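Local coordinates for N-acetyl-L-2,4-diaminobutyric acid deacetylase (Ruegeria pomeroyi, PDB 6TWL), which probably removes the acetyl group from N-acetyl-L-2,4-diaminobutyrate during ectoine breakdown, acting as a zinc-dependent deacetylase, at residues A[141-146]-A[206-211]; A[52-57]-A[85-90]; A[65-70]-A[223-228]. All blocks are in the same frame, centred on the assembly; numbering follows the deposited sequence.

From the N terminus, strand 50-54 runs through helix 63-74 into strand 82-87, and contact 2 closes this first loop by setting the two strands side by side. Helix 63-74 lies inside that loop, and its residues 65-70 wait until 223-228 for their partner, so contact 3 crosses contact 2. Contact 1 opens after contact 2 has closed and is nested within the long loop of contact 3: it joins strand 139-142 to strand 204-209. Strands 50-54 and 139-142 are neighbours, so contacts 1 and 2 belong to one sheet. Contact 3 ties together two helices that pack on it, with Leu68 and Ala224 touching Phe143 of contact 1.

Contact 1 (A[141-146]-A[206-211]); sequences VDFHSG and VTTELG
Val141 and Asp142 pair with Val206 and Thr207 as parallel neighbours in the central sheet of the AstE/AspA-type (M14-like) catalytic domain, and the chains leaving this pair carry the zinc ligands His144 and Glu209; no zinc is bound in this model. Among the backbone bonds, Asp142 N to Val206 O is short and straight (2.9 Å, 163°), while the return bond from Thr208 N to Asp142 O is weak. A side chain then enters the ladder: Thr208 OG1, placed between its own N and carbonyl carbon (chi1 73°), accepts from His144 N at 3.1 Å. Farther on, Leu210 N bonds weakly to His144 O. Gly146 N reaches Gly211 O at 3.2 Å from well above the carbonyl plane. The apolar contacts lie on the side of helix 218-234, where Val141 CG2 runs alongside Val206 CG1 at 3.7 Å and Leu210 CD1 meets the Phe143 ring edge at CE1. At the metal site, Asp195 hydrogen-bonds His144 NE2, probably helping to hold the imidazole's rotation from a second shell. Glu209 is bent at chi2 (-82°), which folds its carboxylate back over the neighbouring chain and sets OE2 3.6 Å from His144 CB.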
ATOM      1  N   VAL A 141      -1.263  -7.300  -4.281  1.00 60.38           N
ATOM      2  CA  VAL A 141      -0.488  -6.064  -4.320  1.00 63.36           C
ATOM      3  C   VAL A 141      -1.288  -5.004  -3.586  1.00 62.79           C
ATOM      4  O   VAL A 141      -2.385  -4.649  -4.030  1.00 63.01           O
ATOM      5  CB  VAL A 141      -0.193  -5.614  -5.758  1.00 68.07           C
ATOM      6  CG1 VAL A 141       0.659  -4.357  -5.749  1.00 66.40           C
ATOM      7  CG2 VAL A 141       0.493  -6.723  -6.539  1.00 71.03           C
ATOM      8  N   ASP A 142      -0.752  -4.493  -2.473  1.00 62.67           N
ATOM      9  CA  ASP A 142      -1.456  -3.504  -1.657  1.00 64.90           C
ATOM     10  C   ASP A 142      -0.695  -2.189  -1.708  1.00 59.94           C
ATOM     11  O   ASP A 142       0.387  -2.065  -1.123  1.00 61.73           O
ATOM     12  CB  ASP A 142      -1.632  -3.974  -0.213  1.00 68.18           C
ATOM     13  CG  ASP A 142      -2.702  -3.181   0.527  1.00 72.98           C
ATOM     14  OD1 ASP A 142      -3.599  -2.626  -0.143  1.00 71.70           O
ATOM     15  OD2 ASP A 142      -2.661  -3.113   1.771  1.00 73.05           O
ATOM     16  N   PHE A 143      -1.269  -1.204  -2.397  1.00 60.63           N
ATOM     17  CA  PHE A 143      -0.650   0.108  -2.520  1.00 57.94           C
ATOM     18  C   PHE A 143      -0.938   0.947  -1.281  1.00 58.86           C
ATOM     19  O   PHE A 143      -2.095   1.088  -0.870  1.00 63.75           O
ATOM     20  CB  PHE A 143      -1.174   0.833  -3.761  1.00 58.64           C
ATOM     21  CG  PHE A 143      -0.625   0.309  -5.056  1.00 63.84           C
ATOM     22  CD1 PHE A 143       0.631   0.692  -5.491  1.00 67.98           C
ATOM     23  CD2 PHE A 143      -1.372  -0.548  -5.849  1.00 71.81           C
ATOM     24  CE1 PHE A 143       1.140   0.221  -6.686  1.00 72.12           C
ATOM     25  CE2 PHE A 143      -0.869  -1.024  -7.048  1.00 77.39           C
ATOM     26  CZ  PHE A 143       0.389  -0.639  -7.467  1.00 75.24           C
ATOM     27  N   HIS A 144       0.113   1.498  -0.685  1.00 65.38           N
ATOM     28  CA  HIS A 144      -0.011   2.571   0.288  1.00 65.93           C
ATOM     29  C   HIS A 144       0.743   3.791  -0.219  1.00 68.17           C
ATOM     30  O   HIS A 144       1.522   3.726  -1.174  1.00 68.47           O
ATOM     31  CB  HIS A 144       0.545   2.194   1.670  1.00 60.70           C
ATOM     32  CG  HIS A 144       0.143   0.838   2.155  1.00 70.50           C
ATOM     33  ND1 HIS A 144      -1.172   0.473   2.345  1.00 73.28           N
ATOM     34  CD2 HIS A 144       0.888  -0.227   2.533  1.00 70.91           C
ATOM     35  CE1 HIS A 144      -1.220  -0.767   2.799  1.00 69.74           C
ATOM     36  NE2 HIS A 144       0.016  -1.215   2.921  1.00 66.66           N
ATOM     37  N   SER A 145       0.496   4.911   0.449  1.00 67.84           N
ATOM     38  CA  SER A 145       1.339   6.089   0.344  1.00 78.92           C
ATOM     39  C   SER A 145       1.205   6.855   1.650  1.00 76.51           C
ATOM     40  O   SER A 145       0.302   6.601   2.451  1.00 74.02           O
ATOM     41  CB  SER A 145       0.981   6.946  -0.874  1.00 85.21           C
ATOM     42  OG  SER A 145       1.756   6.559  -1.999  1.00 85.99           O
ATOM     43  N   GLY A 146       2.126   7.797   1.860  1.00 77.38           N
ATOM     44  CA  GLY A 146       2.262   8.415   3.169  1.00 70.49           C
ATOM     45  C   GLY A 146       1.011   9.117   3.658  1.00 66.05           C
ATOM     46  O   GLY A 146       0.775   9.197   4.867  1.00 72.36           O
ATOM     47  N   VAL A 206       2.993  -8.025  -1.906  1.00 76.62           N
ATOM     48  CA  VAL A 206       3.887  -6.879  -2.011  1.00 78.30           C
ATOM     49  C   VAL A 206       3.084  -5.629  -1.686  1.00 64.16           C
ATOM     50  O   VAL A 206       1.986  -5.430  -2.218  1.00 58.23           O
ATOM     51  CB  VAL A 206       4.572  -6.771  -3.390  1.00 90.36           C
ATOM     52  CG1 VAL A 206       3.562  -6.776  -4.534  1.00104.71           C
ATOM     53  CG2 VAL A 206       5.452  -5.514  -3.446  1.00 81.20           C
ATOM     54  N   THR A 207       3.615  -4.820  -0.777  1.00 60.55           N
ATOM     55  CA  THR A 207       3.040  -3.544  -0.396  1.00 69.64           C
ATOM     56  C   THR A 207       3.976  -2.436  -0.854  1.00 71.27           C
ATOM     57  O   THR A 207       5.127  -2.686  -1.221  1.00 73.75           O
ATOM     58  CB  THR A 207       2.825  -3.465   1.116  1.00 74.83           C
ATOM     59  OG1 THR A 207       4.092  -3.596   1.776  1.00 74.25           O
ATOM     60  CG2 THR A 207       1.911  -4.585   1.573  1.00 76.17           C
ATOM     61  N   THR A 208       3.473  -1.205  -0.845  1.00 69.85           N
ATOM     62  CA  THR A 208       4.232  -0.074  -1.358  1.00 64.93           C
ATOM     63  C   THR A 208       4.103   1.112  -0.415  1.00 66.40           C
ATOM     64  O   THR A 208       3.239   1.151   0.464  1.00 65.04           O
ATOM     65  CB  THR A 208       3.759   0.356  -2.756  1.00 61.53           C
ATOM     66  OG1 THR A 208       2.492   1.015  -2.645  1.00 65.33           O
ATOM     67  CG2 THR A 208       3.627  -0.833  -3.697  1.00 57.07           C
ATOM     68  N   GLU A 209       4.998   2.078  -0.610  1.00 61.94           N
ATOM     69  CA  GLU A 209       4.835   3.449  -0.128  1.00 66.49           C
ATOM     70  C   GLU A 209       5.455   4.308  -1.225  1.00 62.16           C
ATOM     71  O   GLU A 209       6.679   4.463  -1.278  1.00 64.92           O
ATOM     72  CB  GLU A 209       5.506   3.685   1.220  1.00 75.62           C
ATOM     73  CG  GLU A 209       4.849   2.978   2.399  1.00 77.20           C
ATOM     74  CD  GLU A 209       3.663   3.728   2.959  1.00 75.52           C
ATOM     75  OE1 GLU A 209       3.315   4.793   2.409  1.00 65.19           O
ATOM     76  OE2 GLU A 209       3.084   3.255   3.960  1.00 70.65           O
ATOM     77  N   LEU A 210       4.614   4.834  -2.113  1.00 58.08           N
ATOM     78  CA  LEU A 210       5.071   5.447  -3.354  1.00 70.38           C
ATOM     79  C   LEU A 210       5.021   6.970  -3.302  1.00 79.89           C
ATOM     80  O   LEU A 210       4.863   7.626  -4.334  1.00 89.46           O
ATOM     81  CB  LEU A 210       4.249   4.924  -4.528  1.00 70.58           C
ATOM     82  CG  LEU A 210       4.403   3.424  -4.774  1.00 70.32           C
ATOM     83  CD1 LEU A 210       3.608   3.011  -5.988  1.00 67.14           C
ATOM     84  CD2 LEU A 210       5.871   3.053  -4.940  1.00 70.91           C
ATOM     85  N   GLY A 211       5.172   7.546  -2.114  1.00 74.71           N
ATOM     86  CA  GLY A 211       5.156   8.987  -1.978  1.00 74.59           C
ATOM     87  C   GLY A 211       4.461   9.449  -0.715  1.00 77.38           C
ATOM     88  O   GLY A 211       4.730   8.931   0.373  1.00 84.19           O
TER

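Contact 2 (A[52-57]-A[85-90]); sequences LLTGAN and IIVPAF
Leu53 is gripped by the 85-87 strand through both of its backbone polar groups, bonding, as in any parallel ladder, to the residues flanking Ile86. Its N gives a nearly linear bond to Ile85 O at 2.9 Å, and its O takes Val87 N at 2.7 Å; both donors lie close to the line of the accepting carbonyl. Beyond the strands the pairing goes on less regularly. Gly55 N donates to Val87 O, and Phe90 N to Ala56 O at 3.0 Å, both bonds bent near 135° at the hydrogen. Between these two bonds the chains pinch together: Gly55 has no side chain, so Pro88 O can come within 3.1 Å of Gly55 CA in a CA-H...O contact.

The apolar contacts fall on two faces. On one, Leu53 CD1 meets Ile86 CG1 at 3.8 Å; Leu71 of helix 63-74 packs on both and Leu68 on Ile86. On the other, Leu52 CD1 touches Ile85 CG2, and Thr54 CG2 lies alongside Val87 CB at 3.9 Å. Phe90 CB sits 3.3 Å from Ala56 O; with CG anti to the backbone N (chi1 -163°), the ring meets Tyr194 edge-to-face.

The polar tips reach strand 139-142 and the loop after it. Thr54 OG1 hydrogen-bonds Asp142 OD1, and Asn57 OD1 makes a weak bond with ND1 of the zinc ligand His144. Together the two strands and helix 63-74 form a beta-alpha-beta unit, with zinc ligands His58 and Glu61 following strand 50-54 at its C-terminal end, a usual place for an active site in alpha/beta folds.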
ATOM      1  N   LEU A  52      -4.931 -10.079  -6.762  1.00 65.43           N
ATOM      2  CA  LEU A  52      -5.868  -9.234  -6.028  1.00 65.51           C
ATOM      3  C   LEU A  52      -5.173  -7.905  -5.743  1.00 63.24           C
ATOM      4  O   LEU A  52      -4.247  -7.844  -4.927  1.00 58.82           O
ATOM      5  CB  LEU A  52      -6.313  -9.927  -4.741  1.00 63.05           C
ATOM      6  CG  LEU A  52      -7.288  -9.214  -3.802  1.00 63.22           C
ATOM      7  CD1 LEU A  52      -8.510  -8.715  -4.550  1.00 55.63           C
ATOM      8  CD2 LEU A  52      -7.702 -10.156  -2.692  1.00 54.39           C
ATOM      9  N   LEU A  53      -5.611  -6.844  -6.419  1.00 60.49           N
ATOM     10  CA  LEU A  53      -4.948  -5.546  -6.374  1.00 63.74           C
ATOM     11  C   LEU A  53      -5.882  -4.530  -5.729  1.00 63.76           C
ATOM     12  O   LEU A  53      -6.961  -4.250  -6.264  1.00 58.16           O
ATOM     13  CB  LEU A  53      -4.544  -5.103  -7.784  1.00 70.03           C
ATOM     14  CG  LEU A  53      -4.094  -6.238  -8.714  1.00 72.21           C
ATOM     15  CD1 LEU A  53      -4.158  -5.823 -10.175  1.00 72.16           C
ATOM     16  CD2 LEU A  53      -2.693  -6.700  -8.346  1.00 75.94           C
ATOM     17  N   THR A  54      -5.471  -3.975  -4.587  1.00 60.80           N
ATOM     18  CA  THR A  54      -6.274  -3.000  -3.857  1.00 65.02           C
ATOM     19  C   THR A  54      -5.485  -1.700  -3.742  1.00 67.65           C
ATOM     20  O   THR A  54      -4.276  -1.712  -3.482  1.00 65.37           O
ATOM     21  CB  THR A  54      -6.688  -3.525  -2.460  1.00 71.48           C
ATOM     22  OG1 THR A  54      -5.531  -3.931  -1.716  1.00 87.62           O
ATOM     23  CG2 THR A  54      -7.589  -4.737  -2.610  1.00 60.20           C
ATOM     24  N   GLY A  55      -6.173  -0.583  -3.954  1.00 65.39           N
ATOM     25  CA  GLY A  55      -5.511   0.688  -4.181  1.00 63.66           C
ATOM     26  C   GLY A  55      -5.064   1.447  -2.954  1.00 66.88           C
ATOM     27  O   GLY A  55      -3.899   1.839  -2.856  1.00 80.38           O
ATOM     28  N   ALA A  56      -5.975   1.679  -2.013  1.00 67.56           N
ATOM     29  CA  ALA A  56      -5.668   2.552  -0.889  1.00 73.07           C
ATOM     30  C   ALA A  56      -6.622   2.246   0.252  1.00 78.87           C
ATOM     31  O   ALA A  56      -7.815   2.037   0.021  1.00 84.01           O
ATOM     32  CB  ALA A  56      -5.778   4.028  -1.298  1.00 66.04           C
ATOM     33  N   ASN A  57      -6.094   2.207   1.471  1.00 77.80           N
ATOM     34  CA  ASN A  57      -6.936   2.115   2.655  1.00 79.83           C
ATOM     35  C   ASN A  57      -7.382   3.480   3.157  1.00 76.29           C
ATOM     36  O   ASN A  57      -8.232   3.549   4.051  1.00 68.62           O
ATOM     37  CB  ASN A  57      -6.204   1.369   3.775  1.00 88.80           C
ATOM     38  CG  ASN A  57      -5.345   0.233   3.256  1.00 99.62           C
ATOM     39  OD1 ASN A  57      -4.458   0.438   2.428  1.00107.33           O
ATOM     40  ND2 ASN A  57      -5.606  -0.977   3.740  1.00 99.62           N
ATOM     41  N   ILE A  85      -8.226  -9.065 -10.274  1.00 55.91           N
ATOM     42  CA  ILE A  85      -9.316  -8.469  -9.509  1.00 54.62           C
ATOM     43  C   ILE A  85      -8.800  -7.142  -8.975  1.00 59.35           C
ATOM     44  O   ILE A  85      -7.921  -7.109  -8.105  1.00 56.88           O
ATOM     45  CB  ILE A  85      -9.805  -9.385  -8.380  1.00 61.04           C
ATOM     46  CG1 ILE A  85     -10.147 -10.767  -8.936  1.00 55.73           C
ATOM     47  CG2 ILE A  85     -11.025  -8.781  -7.699  1.00 61.82           C
ATOM     48  CD1 ILE A  85     -10.577 -11.767  -7.880  1.00 58.31           C
ATOM     49  N   ILE A  86      -9.336  -6.046  -9.505  1.00 61.98           N
ATOM     50  CA  ILE A  86      -8.807  -4.708  -9.270  1.00 66.08           C
ATOM     51  C   ILE A  86      -9.805  -3.937  -8.421  1.00 67.19           C
ATOM     52  O   ILE A  86     -10.946  -3.705  -8.843  1.00 62.52           O
ATOM     53  CB  ILE A  86      -8.524  -3.976 -10.589  1.00 61.52           C
ATOM     54  CG1 ILE A  86      -7.560  -4.798 -11.448  1.00 61.53           C
ATOM     55  CG2 ILE A  86      -7.958  -2.590 -10.322  1.00 58.28           C
ATOM     56  CD1 ILE A  86      -7.526  -4.376 -12.897  1.00 58.86           C
ATOM     57  N   VAL A  87      -9.373  -3.543  -7.228  1.00 65.68           N
ATOM     58  CA  VAL A  87     -10.165  -2.715  -6.323  1.00 64.42           C
ATOM     59  C   VAL A  87      -9.413  -1.403  -6.135  1.00 62.33           C
ATOM     60  O   VAL A  87      -8.596  -1.288  -5.210  1.00 60.32           O
ATOM     61  CB  VAL A  87     -10.405  -3.424  -4.980  1.00 64.92           C
ATOM     62  CG1 VAL A  87     -11.400  -2.642  -4.130  1.00 70.09           C
ATOM     63  CG2 VAL A  87     -10.890  -4.847  -5.211  1.00 68.04           C
ATOM     64  N   PRO A  88      -9.650  -0.395  -6.980  1.00 63.26           N
ATOM     65  CA  PRO A  88      -8.843   0.834  -6.894  1.00 63.78           C
ATOM     66  C   PRO A  88      -9.002   1.565  -5.577  1.00 71.04           C
ATOM     67  O   PRO A  88      -8.053   2.214  -5.120  1.00 73.92           O
ATOM     68  CB  PRO A  88      -9.365   1.680  -8.066  1.00 64.17           C
ATOM     69  CG  PRO A  88     -10.063   0.716  -8.972  1.00 68.32           C
ATOM     70  CD  PRO A  88     -10.636  -0.334  -8.072  1.00 66.51           C
ATOM     71  N   ALA A  89     -10.173   1.489  -4.957  1.00 63.76           N
ATOM     72  CA  ALA A  89     -10.437   2.177  -3.703  1.00 66.53           C
ATOM     73  C   ALA A  89     -10.901   1.161  -2.672  1.00 66.72           C
ATOM     74  O   ALA A  89     -11.863   0.423  -2.908  1.00 71.45           O
ATOM     75  CB  ALA A  89     -11.481   3.279  -3.886  1.00 62.41           C
ATOM     76  N   PHE A  90     -10.212   1.128  -1.534  1.00 71.92           N
ATOM     77  CA  PHE A  90     -10.486   0.177  -0.465  1.00 73.49           C
ATOM     78  C   PHE A  90     -10.668   0.906   0.861  1.00 78.35           C
ATOM     79  O   PHE A  90     -10.404   0.349   1.929  1.00 79.78           O
ATOM     80  CB  PHE A  90      -9.366  -0.861  -0.377  1.00 75.37           C
ATOM     81  CG  PHE A  90      -9.732  -2.097   0.392  1.00 75.98           C
ATOM     82  CD1 PHE A  90     -11.009  -2.629   0.317  1.00 73.85           C
ATOM     83  CD2 PHE A  90      -8.789  -2.737   1.179  1.00 82.74           C
ATOM     84  CE1 PHE A  90     -11.339  -3.769   1.026  1.00 79.84           C
ATOM     85  CE2 PHE A  90      -9.112  -3.878   1.887  1.00 80.07           C
ATOM     86  CZ  PHE A  90     -10.389  -4.394   1.810  1.00 81.54           C
TER

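Contact 3 (A[65-70]-A[223-228])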
ATOM      1  N   PRO A  65      -4.411   4.479  -6.481  1.00 70.39           N
ATOM      2  CA  PRO A  65      -5.642   4.708  -7.258  1.00 75.57           C
ATOM      3  C   PRO A  65      -5.408   5.077  -8.714  1.00 77.29           C
ATOM      4  O   PRO A  65      -6.188   4.660  -9.579  1.00 76.27           O
ATOM      5  CB  PRO A  65      -6.323   5.845  -6.485  1.00 82.58           C
ATOM      6  CG  PRO A  65      -5.893   5.624  -5.081  1.00 77.53           C
ATOM      7  CD  PRO A  65      -4.464   5.150  -5.169  1.00 71.31           C
ATOM      8  N   VAL A  66      -4.358   5.842  -9.018  1.00 71.69           N
ATOM      9  CA  VAL A  66      -4.102   6.213 -10.408  1.00 65.18           C
ATOM     10  C   VAL A  66      -3.682   4.991 -11.213  1.00 64.93           C
ATOM     11  O   VAL A  66      -4.248   4.703 -12.275  1.00 69.87           O
ATOM     12  CB  VAL A  66      -3.044   7.327 -10.487  1.00 76.42           C
ATOM     13  CG1 VAL A  66      -2.539   7.471 -11.915  1.00 82.01           C
ATOM     14  CG2 VAL A  66      -3.621   8.641  -9.990  1.00 65.86           C
ATOM     15  N   ALA A  67      -2.681   4.258 -10.721  1.00 61.07           N
ATOM     16  CA  ALA A  67      -2.200   3.074 -11.428  1.00 62.30           C
ATOM     17  C   ALA A  67      -3.316   2.065 -11.660  1.00 67.48           C
ATOM     18  O   ALA A  67      -3.425   1.484 -12.746  1.00 62.67           O
ATOM     19  CB  ALA A  67      -1.054   2.428 -10.649  1.00 62.56           C
ATOM     20  N   LEU A  68      -4.165   1.850 -10.654  1.00 69.27           N
ATOM     21  CA  LEU A  68      -5.214   0.846 -10.783  1.00 65.10           C
ATOM     22  C   LEU A  68      -6.360   1.320 -11.666  1.00 64.55           C
ATOM     23  O   LEU A  68      -6.994   0.499 -12.337  1.00 70.43           O
ATOM     24  CB  LEU A  68      -5.730   0.446  -9.402  1.00 66.40           C
ATOM     25  CG  LEU A  68      -4.725  -0.324  -8.543  1.00 71.10           C
ATOM     26  CD1 LEU A  68      -5.391  -0.845  -7.290  1.00 68.03           C
ATOM     27  CD2 LEU A  68      -4.099  -1.470  -9.324  1.00 74.45           C
ATOM     28  N   HIS A  69      -6.644   2.625 -11.681  1.00 62.20           N
ATOM     29  CA  HIS A  69      -7.592   3.157 -12.656  1.00 62.37           C
ATOM     30  C   HIS A  69      -7.082   2.938 -14.076  1.00 69.65           C
ATOM     31  O   HIS A  69      -7.842   2.546 -14.969  1.00 71.53           O
ATOM     32  CB  HIS A  69      -7.836   4.646 -12.400  1.00 62.63           C
ATOM     33  CG  HIS A  69      -8.981   4.926 -11.475  1.00 67.98           C
ATOM     34  ND1 HIS A  69      -8.854   4.891 -10.103  1.00 71.05           N
ATOM     35  CD2 HIS A  69     -10.271   5.253 -11.726  1.00 69.52           C
ATOM     36  CE1 HIS A  69     -10.018   5.180  -9.549  1.00 72.47           C
ATOM     37  NE2 HIS A  69     -10.894   5.404 -10.511  1.00 71.28           N
ATOM     38  N   GLU A  70      -5.788   3.189 -14.297  1.00 70.33           N
ATOM     39  CA  GLU A  70      -5.201   3.014 -15.622  1.00 66.77           C
ATOM     40  C   GLU A  70      -5.219   1.549 -16.042  1.00 64.02           C
ATOM     41  O   GLU A  70      -5.643   1.213 -17.155  1.00 66.39           O
ATOM     42  CB  GLU A  70      -3.767   3.552 -15.636  1.00 68.05           C
ATOM     43  CG  GLU A  70      -3.678   5.052 -15.821  1.00 85.52           C
ATOM     44  CD  GLU A  70      -2.722   5.461 -16.924  1.00 98.80           C
ATOM     45  OE1 GLU A  70      -2.535   6.680 -17.132  1.00105.92           O
ATOM     46  OE2 GLU A  70      -2.150   4.565 -17.576  1.00 99.70           O
ATOM     47  N   ILE A 223       6.474   4.934 -11.444  1.00 65.29           N
ATOM     48  CA  ILE A 223       6.987   3.846 -10.616  1.00 76.76           C
ATOM     49  C   ILE A 223       5.882   2.838 -10.324  1.00 79.43           C
ATOM     50  O   ILE A 223       6.107   1.621 -10.340  1.00 89.75           O
ATOM     51  CB  ILE A 223       7.603   4.410  -9.320  1.00 74.56           C
ATOM     52  CG1 ILE A 223       8.885   5.191  -9.626  1.00 63.96           C
ATOM     53  CG2 ILE A 223       7.886   3.300  -8.318  1.00 66.10           C
ATOM     54  CD1 ILE A 223       9.205   6.258  -8.599  1.00 67.02           C
ATOM     55  N   ALA A 224       4.663   3.330 -10.082  1.00 73.22           N
ATOM     56  CA  ALA A 224       3.544   2.446  -9.772  1.00 71.65           C
ATOM     57  C   ALA A 224       3.131   1.624 -10.984  1.00 72.75           C
ATOM     58  O   ALA A 224       2.862   0.424 -10.865  1.00 69.71           O
ATOM     59  CB  ALA A 224       2.358   3.263  -9.264  1.00 70.22           C
ATOM     60  N   LYS A 225       3.070   2.254 -12.157  1.00 74.36           N
ATOM     61  CA  LYS A 225       2.647   1.539 -13.354  1.00 72.70           C
ATOM     62  C   LYS A 225       3.677   0.497 -13.764  1.00 69.84           C
ATOM     63  O   LYS A 225       3.327  -0.648 -14.075  1.00 65.65           O
ATOM     64  CB  LYS A 225       2.384   2.528 -14.494  1.00 72.36           C
ATOM     65  CG  LYS A 225       1.174   3.432 -14.274  1.00 78.15           C
ATOM     66  CD  LYS A 225      -0.091   2.874 -14.934  1.00 78.38           C
ATOM     67  CE  LYS A 225      -0.617   1.632 -14.219  1.00 66.43           C
ATOM     68  NZ  LYS A 225      -1.667   0.903 -14.975  1.00 70.38           N
ATOM     69  N   LYS A 226       4.956   0.875 -13.765  1.00 72.65           N
ATOM     70  CA  LYS A 226       6.013  -0.078 -14.087  1.00 75.69           C
ATOM     71  C   LYS A 226       6.048  -1.217 -13.075  1.00 78.97           C
ATOM     72  O   LYS A 226       6.120  -2.394 -13.447  1.00 78.73           O
ATOM     73  CB  LYS A 226       7.363   0.637 -14.142  1.00 82.15           C
ATOM     74  CG  LYS A 226       8.555  -0.288 -13.971  1.00 84.33           C
ATOM     75  CD  LYS A 226       9.786   0.468 -13.499  1.00 80.45           C
ATOM     76  CE  LYS A 226      10.839  -0.488 -12.959  1.00 77.55           C
ATOM     77  NZ  LYS A 226      11.997   0.237 -12.367  1.00 74.42           N
ATOM     78  N   GLY A 227       5.993  -0.882 -11.784  1.00 77.70           N
ATOM     79  CA  GLY A 227       6.009  -1.918 -10.762  1.00 69.13           C
ATOM     80  C   GLY A 227       4.810  -2.842 -10.852  1.00 70.00           C
ATOM     81  O   GLY A 227       4.924  -4.048 -10.624  1.00 74.68           O
ATOM     82  N   LEU A 228       3.645  -2.290 -11.197  1.00 71.43           N
ATOM     83  CA  LEU A 228       2.452  -3.112 -11.361  1.00 70.31           C
ATOM     84  C   LEU A 228       2.616  -4.087 -12.522  1.00 72.14           C
ATOM     85  O   LEU A 228       2.344  -5.286 -12.384  1.00 66.65           O
ATOM     86  CB  LEU A 228       1.230  -2.215 -11.568  1.00 66.59           C
ATOM     87  CG  LEU A 228      -0.173  -2.822 -11.597  1.00 72.23           C
ATOM     88  CD1 LEU A 228      -0.433  -3.687 -10.374  1.00 76.89           C
ATOM     89  CD2 LEU A 228      -1.200  -1.703 -11.687  1.00 72.91           C
TER
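Flat groups touch this helix pair only at its margin: OE2 of the Glu70 carboxylate lies 3.8 Å from Lys225 CD, while the imidazole of His69 makes no contact with 223-228. That ring has Pro65 O at its ND1 edge, 2.7 Å off and in the ring plane; the same oxygen takes His69 N from the opposite face of its carbonyl plane.

One polar bond crosses the contact. Lys225 NZ reaches Ala67 O at 2.9 Å, in the carbonyl plane and on a lone pair. Bends at chi2 (-95°) and chi3 (71°) curl the lysine back over Ala67, so that CE also rests 3.7 Å from Ala67 CB. Glu70 OE2 stays 4.5 Å from NZ, too far for a salt bridge.

The rest is apolar, with small side chains at the crossing point. Ala67 CB meets Ala224 CB at 3.8 Å, and Leu68 CD2 touches Leu228 CD2, the two leucines crossing at about a right angle. The axes approach to 9.0 Å at -53°. Helices 63-74 and 218-234 thus lie together on one face of the central sheet, in one helical layer of an alpha/beta/alpha sandwich, as in M14-type zinc hydrolases.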